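Local coordinates for SH3 domain-containing protein (Dictyostelium discoideum, PDB 4NQI), which remodels membranes in osmoregulation, phagocytosis and cytokinesis through its N-terminal I-BAR domain, the part in this chain, and probably binds phosphatidylinositol lipids, at residues V95-L99 / Q197-E202; L34-V38 / K187-F191; A117-F121 / D179-M183; V38-N43 / F103-K108; K80-A84 / K212-N216. All coordinates share one frame; numbering follows the deposited sequence.

Interaction 1 of 5, residues V95-L99 / Q197-E202; sequences VAKVL and QFLEKE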
# COMPACT_ATOMS: atom_id res chain seq x y z
N VAL B 95 -3.49 -9.08 -0.69
CA VAL B 95 -4.45 -8.02 -0.40
C VAL B 95 -5.31 -7.72 -1.63
O VAL B 95 -6.54 -7.63 -1.54
CB VAL B 95 -3.75 -6.74 0.09
CG1 VAL B 95 -4.70 -5.55 0.07
CG2 VAL B 95 -3.19 -6.95 1.49
N ALA B 96 -4.66 -7.59 -2.79
CA ALA B 96 -5.37 -7.36 -4.05
C ALA B 96 -6.36 -8.48 -4.35
O ALA B 96 -7.48 -8.23 -4.80
CB ALA B 96 -4.37 -7.20 -5.18
N LYS B 97 -5.93 -9.72 -4.11
CA LYS B 97 -6.76 -10.90 -4.33
C LYS B 97 -8.02 -10.88 -3.45
O LYS B 97 -9.09 -11.29 -3.88
CB LYS B 97 -5.97 -12.18 -4.05
CG LYS B 97 -4.72 -12.38 -4.92
CD LYS B 97 -5.07 -12.94 -6.29
CE LYS B 97 -4.10 -14.05 -6.70
NZ LYS B 97 -2.69 -13.58 -6.77
N VAL B 98 -7.87 -10.41 -2.21
CA VAL B 98 -8.99 -10.30 -1.27
C VAL B 98 -10.03 -9.30 -1.78
O VAL B 98 -11.23 -9.58 -1.75
CB VAL B 98 -8.51 -9.90 0.14
CG1 VAL B 98 -9.68 -9.47 1.01
CG2 VAL B 98 -7.75 -11.05 0.80
N LEU B 99 -9.56 -8.14 -2.24
CA LEU B 99 -10.44 -7.13 -2.82
C LEU B 99 -11.20 -7.70 -4.01
O LEU B 99 -12.37 -7.37 -4.22
CB LEU B 99 -9.62 -5.91 -3.25
CG LEU B 99 -10.42 -4.75 -3.86
CD1 LEU B 99 -11.39 -4.17 -2.85
CD2 LEU B 99 -9.49 -3.66 -4.40
N GLN B 197 -13.53 -6.61 4.23
CA GLN B 197 -12.53 -7.67 4.07
C GLN B 197 -11.22 -7.11 3.53
O GLN B 197 -10.14 -7.54 3.93
CB GLN B 197 -13.07 -8.76 3.14
CG GLN B 197 -14.43 -9.31 3.55
CD GLN B 197 -14.43 -9.87 4.96
OE1 GLN B 197 -13.52 -10.61 5.34
NE2 GLN B 197 -15.45 -9.52 5.73
N PHE B 198 -11.33 -6.15 2.61
CA PHE B 198 -10.16 -5.49 2.04
C PHE B 198 -9.50 -4.57 3.06
O PHE B 198 -8.27 -4.54 3.18
CB PHE B 198 -10.57 -4.70 0.79
CG PHE B 198 -9.55 -3.68 0.35
CD1 PHE B 198 -8.30 -4.07 -0.11
CD2 PHE B 198 -9.86 -2.33 0.39
CE1 PHE B 198 -7.37 -3.13 -0.51
CE2 PHE B 198 -8.93 -1.38 -0.02
CZ PHE B 198 -7.69 -1.78 -0.47
N LEU B 199 -10.32 -3.83 3.81
CA LEU B 199 -9.83 -2.91 4.83
C LEU B 199 -9.03 -3.63 5.91
O LEU B 199 -7.93 -3.19 6.28
CB LEU B 199 -10.99 -2.13 5.45
CG LEU B 199 -11.75 -1.22 4.48
CD1 LEU B 199 -12.93 -0.55 5.16
CD2 LEU B 199 -10.80 -0.18 3.90
N GLU B 200 -9.58 -4.72 6.43
CA GLU B 200 -8.90 -5.53 7.44
C GLU B 200 -7.53 -6.02 6.96
O GLU B 200 -6.56 -6.01 7.72
CB GLU B 200 -9.77 -6.72 7.84
CG GLU B 200 -11.00 -6.35 8.66
CD GLU B 200 -11.98 -7.51 8.80
OE1 GLU B 200 -11.76 -8.56 8.14
OE2 GLU B 200 -12.96 -7.38 9.56
N LYS B 201 -7.46 -6.44 5.70
CA LYS B 201 -6.22 -6.94 5.13
C LYS B 201 -5.22 -5.81 4.87
O LYS B 201 -4.01 -6.02 4.97
CB LYS B 201 -6.49 -7.71 3.84
CG LYS B 201 -6.67 -9.21 4.04
CD LYS B 201 -5.33 -9.89 4.30
CE LYS B 201 -5.47 -11.40 4.38
NZ LYS B 201 -4.18 -12.09 4.08
N GLU B 202 -5.73 -4.62 4.55
CA GLU B 202 -4.86 -3.45 4.41
C GLU B 202 -4.21 -3.09 5.74
O GLU B 202 -3.01 -2.80 5.79
CB GLU B 202 -5.65 -2.24 3.89
CG GLU B 202 -5.79 -2.18 2.38
CD GLU B 202 -4.51 -1.76 1.67
OE1 GLU B 202 -3.44 -1.74 2.31
OE2 GLU B 202 -4.59 -1.46 0.46
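Phe-198 lies against Val-95 and Leu-99 where helices 152-224 and 72-140 run antiparallel in the long helical bundle of the I-BAR domain. The two short segments lie close together, with axes 8.8 Å apart and at 168°. Followed outward, Phe-198 meets Leu-99 first: CB is 3.8 Å from Leu-99 CD1, and CG is nearer still to that methyl. CD1 of the ring then reaches both Leu-99 CB and Val-95 CG1. One step further out, CE1 makes the tightest approach of the ring, 3.6 Å from Val-95 CG1. Phe-198 CG is anti to its backbone N (chi1 163°), a setting that puts the ring beside helix 72-140, with Leu-99 over part of one face and Val-95 CG1 at the edge. The CD1 methyl of Leu-99 makes an off-centre CH-pi contact, 4.2 Å from the ring centroid and 29° off its normal. Tyr-45 of helix 15-64 touches both Leu-99 and Phe-198, so a third helix adjoins this apolar patch. Next to the patch, the second methyl of Val-95, CG2, sits 3.7 Å from Lys-201 O. The butyl chain of Lys-201 crosses Val-98 at about a right angle, using its CG against Val-98 CG2. Leu-199, which faces away from this interface, and Glu-202, at its margin, pack on Phe-213 of the second subunit, which ties the segment into the dimer. Val-98 completes the contact with its other methyl, CG1, set 3.5 Å from Gln-197 O.

Interaction 2 of 5, residues L34-V38 / K187-F191; sequences LFTEV and KHATF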
# COMPACT_ATOMS: atom_id res chain seq x y z
N LEU B 34 -24.43 3.29 -10.21
CA LEU B 34 -23.48 3.92 -9.30
C LEU B 34 -22.59 2.91 -8.57
O LEU B 34 -21.37 3.09 -8.49
CB LEU B 34 -24.20 4.82 -8.29
CG LEU B 34 -24.73 6.15 -8.82
CD1 LEU B 34 -25.36 6.99 -7.71
CD2 LEU B 34 -23.62 6.93 -9.51
N PHE B 35 -23.19 1.85 -8.05
CA PHE B 35 -22.43 0.80 -7.37
C PHE B 35 -21.55 0.02 -8.35
O PHE B 35 -20.50 -0.51 -7.96
CB PHE B 35 -23.37 -0.15 -6.60
CG PHE B 35 -23.76 0.36 -5.24
CD1 PHE B 35 -22.90 0.20 -4.16
CD2 PHE B 35 -24.97 1.00 -5.04
CE1 PHE B 35 -23.25 0.66 -2.91
CE2 PHE B 35 -25.33 1.46 -3.78
CZ PHE B 35 -24.46 1.30 -2.72
N THR B 36 -21.97 -0.04 -9.61
CA THR B 36 -21.21 -0.75 -10.64
C THR B 36 -19.96 0.04 -11.02
O THR B 36 -18.94 -0.54 -11.43
CB THR B 36 -22.07 -1.05 -11.88
OG1 THR B 36 -23.32 -1.63 -11.46
CG2 THR B 36 -21.37 -2.02 -12.81
N GLU B 37 -20.02 1.37 -10.89
CA GLU B 37 -18.85 2.21 -11.11
C GLU B 37 -17.80 1.95 -10.04
O GLU B 37 -16.60 1.92 -10.33
CB GLU B 37 -19.24 3.69 -11.11
CG GLU B 37 -20.05 4.12 -12.33
CD GLU B 37 -19.28 3.94 -13.62
OE1 GLU B 37 -18.18 4.52 -13.76
OE2 GLU B 37 -19.79 3.22 -14.51
N VAL B 38 -18.25 1.77 -8.80
CA VAL B 38 -17.36 1.44 -7.68
C VAL B 38 -16.63 0.11 -7.95
O VAL B 38 -15.44 -0.02 -7.65
CB VAL B 38 -18.14 1.35 -6.35
CG1 VAL B 38 -17.24 0.89 -5.22
CG2 VAL B 38 -18.77 2.70 -6.01
N LYS B 187 -28.89 -3.73 1.62
CA LYS B 187 -28.00 -3.64 0.47
C LYS B 187 -26.71 -2.90 0.82
O LYS B 187 -25.61 -3.34 0.48
CB LYS B 187 -28.68 -2.93 -0.71
CG LYS B 187 -27.75 -2.74 -1.91
CD LYS B 187 -28.40 -1.95 -3.05
CE LYS B 187 -27.44 -1.83 -4.23
NZ LYS B 187 -27.00 -3.15 -4.74
N HIS B 188 -26.86 -1.78 1.53
CA HIS B 188 -25.71 -0.95 1.89
C HIS B 188 -24.82 -1.64 2.92
O HIS B 188 -23.59 -1.54 2.85
CB HIS B 188 -26.20 0.40 2.42
CG HIS B 188 -26.83 1.27 1.38
ND1 HIS B 188 -27.69 2.30 1.69
CD2 HIS B 188 -26.71 1.27 0.03
CE1 HIS B 188 -28.08 2.89 0.58
NE2 HIS B 188 -27.50 2.29 -0.44
N ALA B 189 -25.43 -2.32 3.89
CA ALA B 189 -24.68 -3.04 4.92
C ALA B 189 -23.84 -4.18 4.33
O ALA B 189 -22.71 -4.40 4.75
CB ALA B 189 -25.63 -3.57 5.99
N THR B 190 -24.42 -4.89 3.37
CA THR B 190 -23.70 -5.96 2.66
C THR B 190 -22.52 -5.38 1.88
O THR B 190 -21.45 -5.99 1.81
CB THR B 190 -24.64 -6.72 1.70
OG1 THR B 190 -25.61 -7.44 2.46
CG2 THR B 190 -23.86 -7.69 0.84
N PHE B 191 -22.73 -4.20 1.29
CA PHE B 191 -21.68 -3.50 0.55
C PHE B 191 -20.49 -3.20 1.46
O PHE B 191 -19.34 -3.51 1.11
CB PHE B 191 -22.22 -2.20 -0.05
CG PHE B 191 -21.17 -1.33 -0.69
CD1 PHE B 191 -20.72 -1.59 -1.97
CD2 PHE B 191 -20.64 -0.25 0.00
CE1 PHE B 191 -19.76 -0.78 -2.56
CE2 PHE B 191 -19.68 0.56 -0.58
CZ PHE B 191 -19.24 0.29 -1.87
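The Phe-35 ring points its edge at the face of Phe-191, a T-shaped pair in the core of the I-BAR helical bundle, with centroids 4.9 Å apart and planes at 73°. Phe-35 CE1 does the touching, 3.5 Å from Phe-191 CD1 and displaced toward the rim of that face. Helices 15-64 and 152-224 run almost parallel here, but their segment axes are 13.4 Å apart, so these large side chains span the distance. His-188 meets Phe-35 rim to rim, His-188 CD2 3.6 Å from Phe-35 CZ, which makes the three rings an aromatic cluster. Lys-187 is extended as far as CE and turns at chi4 (57°); its NZ stands over the Phe-35 face in a cation-pi contact, 5.0 Å from the centroid, while it also forms a salt bridge with Asp-114 of helix 72-140. A leucine in place of Phe-35 would probably leave the Phe-191 face without its edge-on partner and the Lys-187 ammonium without a ring to rest on. Phe-74 and Phe-78 of the second subunit extend the cluster, both meeting His-188. Val-38 and Phe-191 approach each other from opposite directions, Val-38 CG1 lying near the ring plane, 3.9 Å from Phe-191 CZ.

Interaction 3 of 5, residues A117-F121 / D179-M183; sequences AIATF and DVVLM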
# COMPACT_ATOMS: atom_id res chain seq x y z
N ALA B 117 -34.57 -8.40 -7.27
CA ALA B 117 -35.39 -8.38 -6.06
C ALA B 117 -36.31 -7.16 -5.99
O ALA B 117 -37.46 -7.27 -5.56
CB ALA B 117 -34.51 -8.46 -4.83
N ILE B 118 -35.80 -6.00 -6.41
CA ILE B 118 -36.59 -4.77 -6.41
C ILE B 118 -37.66 -4.79 -7.51
O ILE B 118 -38.73 -4.18 -7.36
CB ILE B 118 -35.70 -3.50 -6.54
CG1 ILE B 118 -36.52 -2.22 -6.38
CG2 ILE B 118 -34.96 -3.48 -7.87
CD1 ILE B 118 -37.24 -2.12 -5.05
N ALA B 119 -37.39 -5.49 -8.60
CA ALA B 119 -38.38 -5.69 -9.65
C ALA B 119 -39.59 -6.41 -9.07
O ALA B 119 -40.73 -5.99 -9.27
CB ALA B 119 -37.78 -6.49 -10.79
N THR B 120 -39.33 -7.49 -8.34
CA THR B 120 -40.38 -8.30 -7.73
C THR B 120 -41.20 -7.52 -6.72
O THR B 120 -42.43 -7.57 -6.73
CB THR B 120 -39.79 -9.55 -7.04
OG1 THR B 120 -38.98 -10.28 -7.97
CG2 THR B 120 -40.90 -10.45 -6.52
N PHE B 121 -40.52 -6.79 -5.84
CA PHE B 121 -41.18 -5.98 -4.81
C PHE B 121 -42.10 -4.94 -5.44
O PHE B 121 -43.19 -4.68 -4.93
CB PHE B 121 -40.16 -5.30 -3.90
CG PHE B 121 -40.77 -4.40 -2.87
CD1 PHE B 121 -41.18 -4.90 -1.64
CD2 PHE B 121 -40.94 -3.04 -3.12
CE1 PHE B 121 -41.75 -4.07 -0.69
CE2 PHE B 121 -41.51 -2.21 -2.17
CZ PHE B 121 -41.91 -2.72 -0.96
N ASP B 179 -40.60 -2.32 4.45
CA ASP B 179 -40.03 -3.39 3.64
C ASP B 179 -38.96 -2.90 2.68
O ASP B 179 -37.90 -3.52 2.54
CB ASP B 179 -41.13 -4.14 2.88
CG ASP B 179 -42.00 -4.98 3.79
OD1 ASP B 179 -41.61 -5.22 4.95
OD2 ASP B 179 -43.09 -5.42 3.34
N VAL B 180 -39.21 -1.77 2.03
CA VAL B 180 -38.28 -1.24 1.03
C VAL B 180 -37.12 -0.45 1.65
O VAL B 180 -35.98 -0.55 1.18
CB VAL B 180 -39.01 -0.41 -0.07
CG1 VAL B 180 -39.57 0.88 0.51
CG2 VAL B 180 -38.08 -0.13 -1.23
N VAL B 181 -37.39 0.32 2.70
CA VAL B 181 -36.33 1.05 3.40
C VAL B 181 -35.31 0.07 3.99
O VAL B 181 -34.11 0.32 3.97
CB VAL B 181 -36.90 1.97 4.52
CG1 VAL B 181 -35.78 2.56 5.37
CG2 VAL B 181 -37.72 3.09 3.91
N LEU B 182 -35.81 -1.06 4.49
CA LEU B 182 -34.95 -2.10 5.04
C LEU B 182 -34.24 -2.88 3.94
O LEU B 182 -33.16 -3.43 4.17
CB LEU B 182 -35.74 -3.04 5.95
CG LEU B 182 -36.29 -2.41 7.23
CD1 LEU B 182 -36.79 -3.46 8.21
CD2 LEU B 182 -35.23 -1.53 7.89
N MSE B 183 -34.83 -2.95 2.75
CA MSE B 183 -34.16 -3.55 1.60
C MSE B 183 -32.93 -2.73 1.21
O MSE B 183 -31.92 -3.28 0.77
CB MSE B 183 -35.12 -3.65 0.40
CG MSE B 183 -35.99 -4.89 0.39
SE MSE B 183 -37.20 -4.93 -1.13
CE MSE B 183 -35.91 -4.52 -2.53
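Phe-121 reaches from helix 72-140 to three residues of the antiparallel helix 152-224, whose segment axis is 11.8 Å away. The selenium of Met-183, a selenomethionine, sits 4.4 Å from the ring centroid and 31° off its normal, an oblique Met-aromatic contact. Further along the ring, CE1 meets Asp-179 CB at 3.6 Å and CE2 meets Val-180 CB at 3.7 Å. The Asp-179 carboxylate plane is nearly perpendicular to the ring, at 82°, and its methylene is what touches. Replacing Phe-121 by an alanine would probably open a gap between the helices and leave the selenium and the Val-180 side chain without their aromatic neighbour. Beyond the ring, Met-183 bends at chi3 (49°), which turns its CE methyl across to Ile-118 CD1, 3.7 Å away. The same CD1 of Ile-118 looks across at Val-180 CG2, a looser contact at 4.4 Å. Behind this layer stands helix 15-64: Ile-24 touches both Phe-121 and Val-180, and Thr-20 and Thr-23 also pack on Val-180. On the other side of helix 152-224, Val-181 and Leu-182 contact the second subunit. Plain apolar packing of antiparallel helices, backed by a third, is what the elongated helical bundle of an I-BAR domain is built from.

Interaction 4 of 5, residues V38-N43 / F103-K108; sequences VIKAAN and FITPNK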
# COMPACT_ATOMS: atom_id res chain seq x y z
N VAL B 38 -18.25 1.77 -8.80
CA VAL B 38 -17.36 1.44 -7.68
C VAL B 38 -16.63 0.11 -7.95
O VAL B 38 -15.44 -0.02 -7.65
CB VAL B 38 -18.14 1.35 -6.35
CG1 VAL B 38 -17.24 0.89 -5.22
CG2 VAL B 38 -18.77 2.70 -6.01
N ILE B 39 -17.35 -0.85 -8.51
CA ILE B 39 -16.77 -2.15 -8.87
C ILE B 39 -15.68 -2.00 -9.93
O ILE B 39 -14.57 -2.50 -9.75
CB ILE B 39 -17.85 -3.13 -9.39
CG1 ILE B 39 -18.95 -3.35 -8.34
CG2 ILE B 39 -17.23 -4.45 -9.79
CD1 ILE B 39 -18.55 -4.26 -7.19
N LYS B 40 -16.01 -1.31 -11.03
CA LYS B 40 -15.04 -1.03 -12.09
C LYS B 40 -13.81 -0.33 -11.54
O LYS B 40 -12.68 -0.69 -11.86
CB LYS B 40 -15.67 -0.15 -13.17
CG LYS B 40 -16.78 -0.80 -13.99
CD LYS B 40 -17.37 0.22 -14.96
N ALA B 41 -14.05 0.69 -10.72
CA ALA B 41 -12.97 1.44 -10.10
C ALA B 41 -12.12 0.55 -9.19
O ALA B 41 -10.89 0.63 -9.20
CB ALA B 41 -13.53 2.61 -9.32
N ALA B 42 -12.79 -0.29 -8.39
CA ALA B 42 -12.09 -1.21 -7.50
C ALA B 42 -11.30 -2.26 -8.28
O ALA B 42 -10.22 -2.67 -7.86
CB ALA B 42 -13.06 -1.87 -6.54
N ASN B 43 -11.85 -2.70 -9.41
CA ASN B 43 -11.19 -3.69 -10.25
C ASN B 43 -9.87 -3.18 -10.83
O ASN B 43 -8.88 -3.91 -10.89
CB ASN B 43 -12.14 -4.13 -11.38
CG ASN B 43 -11.61 -5.33 -12.15
OD1 ASN B 43 -10.80 -6.10 -11.64
ND2 ASN B 43 -12.08 -5.49 -13.38
N PHE B 103 -14.78 -8.76 -2.35
CA PHE B 103 -15.63 -7.60 -2.66
C PHE B 103 -16.14 -7.56 -4.11
O PHE B 103 -17.34 -7.64 -4.35
CB PHE B 103 -14.92 -6.28 -2.34
CG PHE B 103 -15.68 -5.07 -2.80
CD1 PHE B 103 -16.92 -4.75 -2.25
CD2 PHE B 103 -15.17 -4.25 -3.80
CE1 PHE B 103 -17.62 -3.64 -2.68
CE2 PHE B 103 -15.87 -3.13 -4.23
CZ PHE B 103 -17.10 -2.83 -3.66
N ILE B 104 -15.21 -7.40 -5.05
CA ILE B 104 -15.54 -7.18 -6.46
C ILE B 104 -16.50 -8.21 -7.05
O ILE B 104 -17.59 -7.86 -7.51
CB ILE B 104 -14.26 -7.09 -7.33
CG1 ILE B 104 -13.51 -5.79 -7.01
CG2 ILE B 104 -14.60 -7.16 -8.81
CD1 ILE B 104 -12.08 -5.78 -7.52
N THR B 105 -16.11 -9.48 -7.04
CA THR B 105 -16.96 -10.55 -7.57
C THR B 105 -18.26 -10.77 -6.78
O THR B 105 -19.33 -10.89 -7.38
CB THR B 105 -16.18 -11.88 -7.74
OG1 THR B 105 -14.93 -11.64 -8.41
CG2 THR B 105 -16.99 -12.88 -8.55
N PRO B 106 -18.19 -10.83 -5.43
CA PRO B 106 -19.45 -11.03 -4.69
C PRO B 106 -20.43 -9.85 -4.76
O PRO B 106 -21.63 -10.09 -4.72
CB PRO B 106 -18.98 -11.23 -3.25
CG PRO B 106 -17.57 -11.68 -3.36
CD PRO B 106 -17.02 -10.94 -4.54
N ASN B 107 -19.94 -8.62 -4.86
CA ASN B 107 -20.84 -7.47 -4.93
C ASN B 107 -21.40 -7.25 -6.34
O ASN B 107 -22.50 -6.73 -6.50
CB ASN B 107 -20.17 -6.19 -4.41
CG ASN B 107 -21.17 -5.17 -3.90
OD1 ASN B 107 -21.41 -4.14 -4.53
ND2 ASN B 107 -21.77 -5.46 -2.74
N LYS B 108 -20.62 -7.65 -7.34
CA LYS B 108 -21.09 -7.64 -8.72
C LYS B 108 -22.33 -8.53 -8.85
O LYS B 108 -23.33 -8.14 -9.46
CB LYS B 108 -19.97 -8.14 -9.65
CG LYS B 108 -20.24 -7.96 -11.14
CD LYS B 108 -18.93 -7.84 -11.91
CE LYS B 108 -18.02 -9.02 -11.66
NZ LYS B 108 -16.68 -8.83 -12.29
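Val-38 begins the contact with its CG1 methyl at the edge of the Phe-103 ring, 4.0 Å from CZ. Next comes Ile-39, a knob set into a hole formed by Phe-103, Ile-104, Asn-107 and Lys-108 of the antiparallel helix 72-140. Its two branches divide the work: CG2 meets Ile-104 CG2 at 3.9 Å, while CD1 dips deeper, 3.7 Å from Ile-104 O and 3.8 Å from Asn-107 CB. The CG1 arm of Ile-39 stands beside its backbone N (chi1 -59°), and a further bend at chi2 (-76°) brings CD1 over to the turn that carries Asn-107. One turn on, Ala-42 presents its single methyl in the plane of the Phe-103 ring, 3.8 Å from CE2, and touches Ile-104 CG1 as well. Asn-43 ends the segment; here the approach is to its backbone, with Ile-104 CD1 3.6 Å from Asn-43 CA. The receiving helix is kinked at Pro-106, whose N cannot bond to the preceding turn. Phe-103 is also met by the rings of Phe-191 and Phe-195 from helix 152-224, and Ala-42 packs on Leu-59 of the second subunit. Aliphatic and aromatic carbons carry the contact, so cohesion between the helices rests on shape and burial; the buried amide of Asn-107, one wall of the hole, has its ND2 hydrogen-bonded to Gln-194 OE1.

Interaction 5 of 5, residues K80-A84 / K212-N216; sequences KLADA and KFSTN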
# COMPACT_ATOMS: atom_id res chain seq x y z
N LYS B 80 18.78 -9.00 3.78
CA LYS B 80 17.70 -8.84 4.74
C LYS B 80 16.67 -7.83 4.24
O LYS B 80 15.47 -8.01 4.43
CB LYS B 80 18.27 -8.41 6.09
CG LYS B 80 17.31 -8.56 7.25
CD LYS B 80 18.00 -8.30 8.57
CE LYS B 80 16.98 -8.17 9.68
NZ LYS B 80 15.91 -7.22 9.28
N LEU B 81 17.15 -6.78 3.58
CA LEU B 81 16.27 -5.78 2.98
C LEU B 81 15.48 -6.39 1.83
O LEU B 81 14.28 -6.16 1.70
CB LEU B 81 17.08 -4.57 2.50
CG LEU B 81 16.32 -3.47 1.74
CD1 LEU B 81 15.22 -2.90 2.61
CD2 LEU B 81 17.26 -2.36 1.29
N ALA B 82 16.17 -7.19 1.01
CA ALA B 82 15.54 -7.87 -0.12
C ALA B 82 14.42 -8.81 0.33
O ALA B 82 13.33 -8.80 -0.24
CB ALA B 82 16.58 -8.64 -0.92
N ASP B 83 14.70 -9.62 1.35
CA ASP B 83 13.71 -10.57 1.88
C ASP B 83 12.48 -9.87 2.43
O ASP B 83 11.35 -10.35 2.27
CB ASP B 83 14.34 -11.45 2.97
CG ASP B 83 15.31 -12.47 2.41
OD1 ASP B 83 15.33 -12.67 1.18
OD2 ASP B 83 16.03 -13.10 3.22
N ALA B 84 12.69 -8.73 3.08
CA ALA B 84 11.59 -7.96 3.67
C ALA B 84 10.67 -7.41 2.59
O ALA B 84 9.45 -7.55 2.67
CB ALA B 84 12.14 -6.84 4.54
N LYS B 212 8.33 -5.06 10.01
CA LYS B 212 9.49 -5.46 9.22
C LYS B 212 10.48 -4.33 8.98
O LYS B 212 11.67 -4.47 9.26
CB LYS B 212 9.05 -6.07 7.88
CG LYS B 212 8.58 -7.52 7.98
CD LYS B 212 8.76 -8.24 6.65
CE LYS B 212 8.28 -9.69 6.73
NZ LYS B 212 9.06 -10.50 7.71
N PHE B 213 10.00 -3.21 8.45
CA PHE B 213 10.87 -2.09 8.06
C PHE B 213 11.60 -1.45 9.25
O PHE B 213 12.65 -0.84 9.07
CB PHE B 213 10.09 -1.05 7.25
CG PHE B 213 9.90 -1.42 5.80
CD1 PHE B 213 10.50 -2.56 5.28
CD2 PHE B 213 9.15 -0.62 4.96
CE1 PHE B 213 10.34 -2.90 3.95
CE2 PHE B 213 8.98 -0.96 3.62
CZ PHE B 213 9.58 -2.10 3.12
N SER B 214 11.04 -1.59 10.45
CA SER B 214 11.71 -1.10 11.65
C SER B 214 12.96 -1.91 11.96
O SER B 214 13.98 -1.36 12.39
CB SER B 214 10.75 -1.13 12.85
OG SER B 214 9.71 -0.19 12.69
N THR B 215 12.88 -3.23 11.75
CA THR B 215 14.02 -4.11 11.95
C THR B 215 15.15 -3.79 10.96
O THR B 215 16.33 -3.79 11.34
CB THR B 215 13.62 -5.59 11.83
OG1 THR B 215 12.51 -5.86 12.70
CG2 THR B 215 14.77 -6.50 12.22
N ASN B 216 14.79 -3.51 9.71
CA ASN B 216 15.77 -3.12 8.70
C ASN B 216 16.43 -1.79 9.05
O ASN B 216 17.65 -1.65 8.96
CB ASN B 216 15.12 -3.02 7.32
CG ASN B 216 14.51 -4.33 6.86
OD1 ASN B 216 13.29 -4.47 6.80
ND2 ASN B 216 15.36 -5.29 6.52
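Leu-81 and Ala-84 lie opposite Asn-216 and Lys-212, with CA atoms 6.3 Å apart for Leu-81 and Asn-216 and 6.4 Å for Ala-84 and Lys-212. The segments belong to helices 72-140 and 152-224, an antiparallel pair of the I-BAR bundle; their axes here are 10.1 Å apart and at 172°. Ala-84 sits centrally, its methyl met by the Asn-216 side chain, which occupies the space between Lys-80, Leu-81 and Ala-84. At the edge of the Phe-213 ring the same methyl makes a looser contact, 4.4 Å from CE1. Lys-80 stretches across the boundary, extended to CE and then turned at chi4 (-50°), which lays its ammonium end beside Asn-216 and Thr-215. Thr-215 turns its methyl to Lys-80 while OG1 bonds back to Ser-211 O, consistent with that bond fixing the rotamer. Both helices also face the partner chain: Leu-81 packs on Phe-195 of the second subunit and Phe-213 on Leu-199 of the second subunit. Near Ala-84 the contact is closed by the aliphatic part of Lys-212, with CD 4.1 Å from Ala-84 O. On the other side, Lys-80 NZ comes within 3.2 Å of Thr-215 CG2, a tight, non-bonding approach.

In the fold
From the N terminus, helix 15-64 opens interaction 2 at 34-38 and then interaction 4 at 38-43, sharing Val-38. Helix 72-140 opens interaction 5, then interaction 1, closes interaction 4 at 103-108 and opens interaction 3. Helix 152-224 closes interactions 3, 2, 1 and 5 in that order. Interaction 3 therefore lies within the loops of 1, 2 and 5, interaction 1 within that of 5, and interaction 4 within that of 2; interactions 2 and 4 each cross 1 and 5. Interactions 1, 2 and 4 cluster near the chain's centre, where 4 touches both others, while 3 and 5 tie the same two helices together on opposite sides of that centre, their own centres 52 Å apart.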